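Local coordinates for protein inactive Zymogen C11 Protease (Parabacteroides distasonis, PDB 6MZO) that is the inactive zymogen form of a clostripain-like C11 protease and, once activated, probably cleaves peptide bonds as a clan CD cysteine peptidase, at residues T92-I97 against L150-F155; E187-G192 against K310-Y315; D253-P258 against P336-P341. All coordinates share one frame; numbering follows the deposited sequence.

Contact 1 is a buried, largely apolar seam against one face of the central sheet, where helix 90-103 meets the turn leading into strand 155-162. Contact 2 is only partly buried and lies on the opposite side of the chain's centre, joining the loop after strand 178-183 to strand 310-313 through a glutamate and water bridges. Contact 3 is buried too, though its centre lies about 26 Å from the chain's centre; an aromatic ring packs against the backbone and glutamate of a turn that follows a proline, and waters bridge the two segments. No secondary-structure element is common to two of the contacts. Contacts 2 and 3 interleave along the chain, whereas contact 1 closes before either opens.

Contact 1 (T92-I97 against L150-F155); sequences TLTQII and LSKYHF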
# COMPACT_ATOMS: atom_id res chain seq x y z
N THR A 92 5.18 16.33 -7.26
CA THR A 92 4.16 16.23 -8.30
C THR A 92 2.88 15.68 -7.70
O THR A 92 1.79 16.19 -7.95
CB THR A 92 4.63 15.33 -9.47
OG1 THR A 92 5.76 15.94 -10.10
CG2 THR A 92 3.47 15.09 -10.45
N LEU A 93 3.02 14.63 -6.89
CA LEU A 93 1.86 14.07 -6.24
C LEU A 93 1.11 15.12 -5.43
O LEU A 93 -0.10 15.23 -5.57
CB LEU A 93 2.29 12.86 -5.38
CG LEU A 93 1.24 12.27 -4.46
CD1 LEU A 93 -0.02 11.79 -5.20
CD2 LEU A 93 1.86 11.08 -3.71
N THR A 94 1.81 15.94 -4.63
CA THR A 94 1.02 16.87 -3.80
C THR A 94 0.51 18.06 -4.63
O THR A 94 -0.52 18.62 -4.31
CB THR A 94 1.81 17.35 -2.59
OG1 THR A 94 2.95 18.11 -3.01
CG2 THR A 94 2.27 16.12 -1.74
N GLN A 95 1.19 18.36 -5.73
CA GLN A 95 0.69 19.35 -6.70
C GLN A 95 -0.69 18.92 -7.25
O GLN A 95 -1.64 19.71 -7.30
CB GLN A 95 1.65 19.53 -7.86
CG GLN A 95 1.09 20.45 -8.93
CD GLN A 95 1.99 20.56 -10.13
OE1 GLN A 95 3.20 20.31 -10.03
NE2 GLN A 95 1.41 20.92 -11.28
N ILE A 96 -0.79 17.64 -7.63
CA ILE A 96 -2.01 17.08 -8.18
C ILE A 96 -3.09 16.98 -7.10
O ILE A 96 -4.25 17.32 -7.34
CB ILE A 96 -1.75 15.67 -8.78
CG1 ILE A 96 -0.74 15.76 -9.95
CG2 ILE A 96 -3.07 15.04 -9.21
CD1 ILE A 96 -1.15 16.72 -11.14
N ILE A 97 -2.70 16.52 -5.90
CA ILE A 97 -3.70 16.43 -4.81
C ILE A 97 -4.24 17.84 -4.53
O ILE A 97 -5.47 18.04 -4.34
CB ILE A 97 -3.07 15.83 -3.53
CG1 ILE A 97 -2.81 14.37 -3.72
CG2 ILE A 97 -4.03 16.02 -2.34
CD1 ILE A 97 -1.87 13.84 -2.66
N LEU A 150 2.67 13.57 2.35
CA LEU A 150 1.22 13.39 2.55
C LEU A 150 0.80 13.79 3.96
O LEU A 150 -0.40 13.91 4.23
CB LEU A 150 0.79 11.93 2.25
CG LEU A 150 0.98 11.44 0.81
CD1 LEU A 150 0.35 10.01 0.60
CD2 LEU A 150 0.32 12.50 -0.10
N SER A 151 1.76 14.11 4.83
CA SER A 151 1.38 14.38 6.22
C SER A 151 0.47 15.62 6.37
O SER A 151 -0.26 15.70 7.36
CB SER A 151 2.62 14.54 7.11
OG SER A 151 3.26 15.76 6.80
N LYS A 152 0.46 16.55 5.39
CA LYS A 152 -0.41 17.73 5.42
C LYS A 152 -1.87 17.48 5.02
O LYS A 152 -2.69 18.42 5.01
CB LYS A 152 0.15 18.80 4.48
CG LYS A 152 0.23 18.36 2.98
CD LYS A 152 0.93 19.45 2.10
CE LYS A 152 1.89 18.80 1.06
NZ LYS A 152 3.21 18.33 1.65
N TYR A 153 -2.18 16.26 4.62
CA TYR A 153 -3.55 15.90 4.24
C TYR A 153 -4.26 15.03 5.24
O TYR A 153 -3.66 14.47 6.14
CB TYR A 153 -3.58 15.15 2.91
CG TYR A 153 -2.90 15.93 1.82
CD1 TYR A 153 -3.46 17.10 1.33
CD2 TYR A 153 -1.72 15.46 1.26
CE1 TYR A 153 -2.84 17.83 0.34
CE2 TYR A 153 -1.09 16.18 0.26
CZ TYR A 153 -1.65 17.36 -0.20
OH TYR A 153 -1.00 18.06 -1.20
N HIS A 154 -5.58 14.88 5.06
CA HIS A 154 -6.21 13.81 5.77
C HIS A 154 -7.14 13.04 4.86
O HIS A 154 -8.16 13.57 4.37
CB HIS A 154 -7.02 14.26 6.98
CG HIS A 154 -7.35 13.10 7.86
ND1 HIS A 154 -6.46 12.59 8.78
CD2 HIS A 154 -8.41 12.26 7.86
CE1 HIS A 154 -6.99 11.52 9.36
NE2 HIS A 154 -8.18 11.31 8.83
N PHE A 155 -6.79 11.78 4.65
CA PHE A 155 -7.61 10.96 3.79
C PHE A 155 -8.41 9.98 4.59
O PHE A 155 -7.95 9.51 5.61
CB PHE A 155 -6.70 10.13 2.84
CG PHE A 155 -5.92 11.00 1.92
CD1 PHE A 155 -6.54 11.56 0.84
CD2 PHE A 155 -4.57 11.24 2.16
CE1 PHE A 155 -5.84 12.42 -0.06
CE2 PHE A 155 -3.88 12.06 1.29
CZ PHE A 155 -4.52 12.66 0.19
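T94 and L150 bring the two backbones closest, with T94 CA 7.2 Å from L150 CA; by I97 and Y153 the chains have moved farther apart. Residues 92-97 are a piece of helix 90-103, while 150-155 leave the end of helix 143-150 through a type I turn, closed by Y153 N bonding to L150 O, and run into strand 155-162. Y153 points its CB toward the helix, with CG anti to the carbonyl carbon (chi1 -55°), and the ring lies against I97. I97 CG2 sits over one ring face in a CH-pi contact, 3.6 Å from the centroid of Y153, while K152 CG covers the opposite face over its centre. T94 CG2 comes at the ring edge, in plane. Helix 143-150 belongs to the beta-alpha-beta crossover from strand 109-115 to the parallel strand 155-162, and helix 90-103 packs beside it on the same face of the sheet, with L93 and I97 also resting on strand 14-19. Between the two, I97 CD1 lies 3.6 Å from L150 CD2 and meets F155 at the ring edge, 4.1 Å from F155 CZ. L93 and L150 cross at about a right angle, L93 CD2 being 4.2 Å from L150 CD2. Y153 OH is hydrogen-bonded to D98 OD1, from the residue after I97. K152 NZ bonds to A149 O, and K152 CE lies 3.9 Å from T94 CG2.

Contact 2 (E187-G192 against K310-Y315); sequences EILANG and KAVYAY
E187 approaches Y313 and A314 with CG anti to its own carbonyl carbon (chi1 -68°) and CD anti to CA (chi2 -170°), an extended chain whose carboxylate lies at the end of strand 310-313. There OE1 accepts the backbone amide of A314, with A314 N 2.9 Å from E187 OE1; the donor stands above the carboxylate plane, 38° out of it. The other oxygen lies at the edge of the Y313 ring, in its plane, with E187 OE2 3.7 Å from Y313 CD1, and the carboxylate and ring planes are steeply inclined to each other. A water also donates to E187 OE2 at 2.6 Å and accepts from Y315 N, so the carboxylate holds the chain both directly and through solvent just where it leaves the strand. Strand 310-313 pairs antiparallel with 321-324 as a small two-stranded sheet apart from the central one, and the contact joins it to the loop that follows strand 178-183 of that central sheet. A second water donates to both E187 O and V312 O, and E187 CB touches V312 O. L189 CD1 lies against the backbone, 3.7 Å from A314 N, and also reaches V312 CG2 at 4.2 Å; its other methyl, L189 CD2, lies 4.3 Å from A314 CB. Y164 OH and E187 OE2 form a further, weak hydrogen bond, and Y313 OH bonds to M265 O.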
# COMPACT_ATOMS: atom_id res chain seq x y z
N GLU A 187 3.43 -9.41 -2.97
CA GLU A 187 3.38 -8.71 -4.27
C GLU A 187 1.95 -8.69 -4.78
O GLU A 187 1.15 -9.58 -4.49
CB GLU A 187 4.33 -9.37 -5.27
CG GLU A 187 5.74 -9.15 -4.86
CD GLU A 187 6.78 -9.55 -5.92
OE1 GLU A 187 6.42 -9.78 -7.09
OE2 GLU A 187 7.94 -9.58 -5.53
N ILE A 188 1.62 -7.60 -5.49
CA ILE A 188 0.44 -7.56 -6.28
C ILE A 188 0.97 -7.41 -7.67
O ILE A 188 1.74 -6.47 -7.95
CB ILE A 188 -0.41 -6.37 -6.01
CG1 ILE A 188 -0.77 -6.33 -4.54
CG2 ILE A 188 -1.63 -6.42 -6.89
CD1 ILE A 188 -1.60 -5.06 -4.14
N LEU A 189 0.61 -8.34 -8.51
CA LEU A 189 1.19 -8.23 -9.83
C LEU A 189 0.09 -7.86 -10.82
O LEU A 189 -0.96 -7.27 -10.44
CB LEU A 189 1.93 -9.54 -10.21
CG LEU A 189 3.12 -9.97 -9.32
CD1 LEU A 189 3.77 -11.26 -9.82
CD2 LEU A 189 4.18 -8.87 -9.14
N ALA A 190 0.35 -8.16 -12.08
CA ALA A 190 -0.57 -7.88 -13.17
C ALA A 190 -1.25 -6.53 -13.01
O ALA A 190 -0.62 -5.52 -12.67
CB ALA A 190 -1.61 -8.98 -13.25
N ASN A 191 -2.55 -6.52 -13.22
CA ASN A 191 -3.26 -5.27 -13.18
C ASN A 191 -3.16 -4.66 -11.79
O ASN A 191 -2.86 -3.46 -11.65
CB ASN A 191 -4.72 -5.48 -13.57
CG ASN A 191 -5.23 -6.84 -13.16
OD1 ASN A 191 -4.45 -7.73 -12.82
ND2 ASN A 191 -6.55 -7.01 -13.20
N GLY A 192 -3.33 -5.47 -10.75
CA GLY A 192 -3.50 -4.84 -9.45
C GLY A 192 -4.92 -5.08 -8.88
O GLY A 192 -5.43 -6.21 -9.01
N LYS A 310 -1.23 -19.73 -1.41
CA LYS A 310 0.10 -19.25 -1.79
C LYS A 310 0.11 -17.80 -2.14
O LYS A 310 -0.95 -17.23 -2.40
CB LYS A 310 0.58 -20.03 -3.00
CG LYS A 310 0.69 -21.57 -2.65
CD LYS A 310 1.49 -22.45 -3.63
CE LYS A 310 1.34 -23.97 -3.29
NZ LYS A 310 1.74 -24.25 -1.86
N ALA A 311 1.33 -17.25 -2.15
CA ALA A 311 1.59 -15.87 -2.57
C ALA A 311 2.38 -15.96 -3.86
O ALA A 311 3.23 -16.86 -4.05
CB ALA A 311 2.38 -15.09 -1.49
N VAL A 312 2.11 -15.00 -4.76
CA VAL A 312 2.78 -14.97 -6.05
C VAL A 312 3.89 -13.90 -6.13
O VAL A 312 3.78 -12.81 -5.55
CB VAL A 312 1.78 -14.76 -7.19
CG1 VAL A 312 1.15 -13.38 -7.11
CG2 VAL A 312 2.47 -15.07 -8.51
N TYR A 313 4.99 -14.24 -6.80
CA TYR A 313 6.14 -13.33 -6.92
C TYR A 313 6.62 -13.24 -8.35
O TYR A 313 6.56 -14.22 -9.12
CB TYR A 313 7.32 -13.79 -6.02
CG TYR A 313 6.89 -13.81 -4.57
CD1 TYR A 313 6.97 -12.66 -3.81
CD2 TYR A 313 6.35 -14.98 -4.01
CE1 TYR A 313 6.56 -12.64 -2.49
CE2 TYR A 313 5.89 -14.97 -2.68
CZ TYR A 313 5.99 -13.79 -1.94
OH TYR A 313 5.55 -13.80 -0.61
N ALA A 314 7.18 -12.08 -8.71
CA ALA A 314 7.70 -11.90 -10.07
C ALA A 314 8.99 -12.69 -10.31
O ALA A 314 9.25 -13.20 -11.41
CB ALA A 314 7.94 -10.45 -10.35
N TYR A 315 9.82 -12.78 -9.28
CA TYR A 315 11.07 -13.51 -9.42
C TYR A 315 10.81 -15.00 -9.45
O TYR A 315 10.15 -15.50 -8.56
CB TYR A 315 12.03 -13.17 -8.28
CG TYR A 315 13.29 -14.02 -8.38
CD1 TYR A 315 14.33 -13.61 -9.19
CD2 TYR A 315 13.41 -15.22 -7.70
CE1 TYR A 315 15.47 -14.39 -9.33
CE2 TYR A 315 14.55 -16.01 -7.83
CZ TYR A 315 15.57 -15.59 -8.64
OH TYR A 315 16.70 -16.37 -8.78
O HOH W 1 1.79 -11.97 -3.76
O HOH W 2 9.65 -11.01 -6.82

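Contact 3 (D253-P258 against P336-P341); sequences DLFAVP and PQEALP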
# COMPACT_ATOMS: atom_id res chain seq x y z
N ASP A 253 21.38 -9.78 19.79
CA ASP A 253 20.07 -10.45 20.02
C ASP A 253 19.23 -10.55 18.73
O ASP A 253 18.61 -11.58 18.45
CB ASP A 253 19.23 -9.69 21.06
CG ASP A 253 19.87 -9.62 22.43
OD1 ASP A 253 20.70 -10.49 22.81
OD2 ASP A 253 19.49 -8.69 23.18
N LEU A 254 19.15 -9.47 17.96
CA LEU A 254 18.35 -9.48 16.75
C LEU A 254 18.91 -10.44 15.71
O LEU A 254 18.17 -11.18 15.03
CB LEU A 254 18.27 -8.05 16.17
CG LEU A 254 17.63 -7.11 17.17
CD1 LEU A 254 17.81 -5.65 16.62
CD2 LEU A 254 16.12 -7.36 17.34
N PHE A 255 20.22 -10.44 15.61
CA PHE A 255 20.88 -11.20 14.57
C PHE A 255 20.81 -12.69 14.88
O PHE A 255 20.99 -13.52 13.99
CB PHE A 255 22.35 -10.77 14.43
CG PHE A 255 22.55 -9.36 13.88
CD1 PHE A 255 21.49 -8.65 13.28
CD2 PHE A 255 23.78 -8.76 13.97
CE1 PHE A 255 21.72 -7.39 12.80
CE2 PHE A 255 24.03 -7.49 13.46
CZ PHE A 255 22.98 -6.79 12.87
N ALA A 256 20.56 -13.03 16.13
CA ALA A 256 20.39 -14.44 16.50
C ALA A 256 19.06 -15.06 16.01
O ALA A 256 18.89 -16.30 16.01
CB ALA A 256 20.54 -14.59 18.04
N VAL A 257 18.10 -14.25 15.59
CA VAL A 257 16.88 -14.81 15.04
C VAL A 257 17.15 -15.46 13.69
O VAL A 257 17.62 -14.79 12.78
CB VAL A 257 15.81 -13.74 14.84
CG1 VAL A 257 14.58 -14.33 14.14
CG2 VAL A 257 15.50 -13.00 16.16
N PRO A 258 16.79 -16.74 13.54
CA PRO A 258 17.11 -17.42 12.27
C PRO A 258 16.03 -17.22 11.19
O PRO A 258 14.94 -17.80 11.24
CB PRO A 258 17.21 -18.90 12.68
CG PRO A 258 16.19 -19.05 13.77
CD PRO A 258 16.10 -17.65 14.49
N PRO A 336 16.08 -7.31 10.88
CA PRO A 336 17.50 -7.01 10.80
C PRO A 336 18.36 -8.29 10.77
O PRO A 336 18.10 -9.30 11.45
CB PRO A 336 17.78 -6.24 12.09
CG PRO A 336 16.43 -5.44 12.28
CD PRO A 336 15.38 -6.51 11.92
N GLN A 337 19.38 -8.23 9.94
CA GLN A 337 20.23 -9.39 9.68
C GLN A 337 21.69 -8.97 9.59
O GLN A 337 22.03 -7.91 9.02
CB GLN A 337 19.81 -10.08 8.38
CG GLN A 337 18.41 -10.70 8.46
CD GLN A 337 17.83 -11.01 7.10
OE1 GLN A 337 18.33 -11.91 6.36
NE2 GLN A 337 16.77 -10.27 6.72
N GLU A 338 22.55 -9.80 10.13
CA GLU A 338 23.98 -9.50 10.18
C GLU A 338 24.53 -9.32 8.76
O GLU A 338 25.43 -8.48 8.50
CB GLU A 338 24.71 -10.62 10.90
CG GLU A 338 26.18 -10.27 11.19
CD GLU A 338 26.90 -11.38 11.94
OE1 GLU A 338 26.27 -12.35 12.40
OE2 GLU A 338 28.14 -11.30 12.05
N ALA A 339 23.96 -10.05 7.81
CA ALA A 339 24.51 -10.08 6.47
C ALA A 339 24.08 -8.87 5.63
O ALA A 339 24.57 -8.70 4.51
CB ALA A 339 24.10 -11.36 5.77
N LEU A 340 23.19 -8.05 6.19
CA LEU A 340 22.64 -6.88 5.50
C LEU A 340 22.96 -5.54 6.16
O LEU A 340 22.04 -4.77 6.46
CB LEU A 340 21.11 -7.05 5.39
CG LEU A 340 20.69 -8.39 4.77
CD1 LEU A 340 19.24 -8.50 4.62
CD2 LEU A 340 21.35 -8.45 3.42
N PRO A 341 24.25 -5.21 6.34
CA PRO A 341 24.49 -4.03 7.17
C PRO A 341 24.03 -2.70 6.56
O PRO A 341 23.61 -1.87 7.36
CB PRO A 341 26.02 -4.02 7.35
CG PRO A 341 26.53 -4.82 6.18
CD PRO A 341 25.48 -5.85 5.87
O HOH W 3 16.33 -9.90 13.57
O HOH W 4 21.65 -12.36 11.19
O HOH W 5 23.94 -13.54 12.43
O HOH W 6 18.81 -12.21 11.69
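P336 meets F255 with its ring carbon CB, 4.2 Å from F255 CE1, while its carbonyl oxygen lies at the edge of the phenyl ring, near its plane. A water donates to both P336 O and L254 O, joining these two carbonyls across the contact. At Q337 the backbone takes over: Q337 C is 3.6 Å from F255 CE1, while the side chain turns off and its NE2 bonds to V335 O and H273 O. E338 then crosses over the phenyl ring. Its amide nitrogen stands 3.5 Å above the ring plane of F255, offset toward the rim, and passes its N-H to a water that donates to F255 O. E338 CB makes a CH-pi contact over the ring. E338 CG, anti to the backbone N (chi1 -170°), lies near F255 CD2 and CE2, and the carboxylate plane is 10° from that of the ring. A further water donates to E338 OE1 at 2.6 Å and, weakly, to F255 O. Beyond it, L340 N closes on Q337 O as a type I turn. With L340 as N-cap of helix 341-347, this is a helix-initiating turn, here packed directly and through waters against helix 251-255.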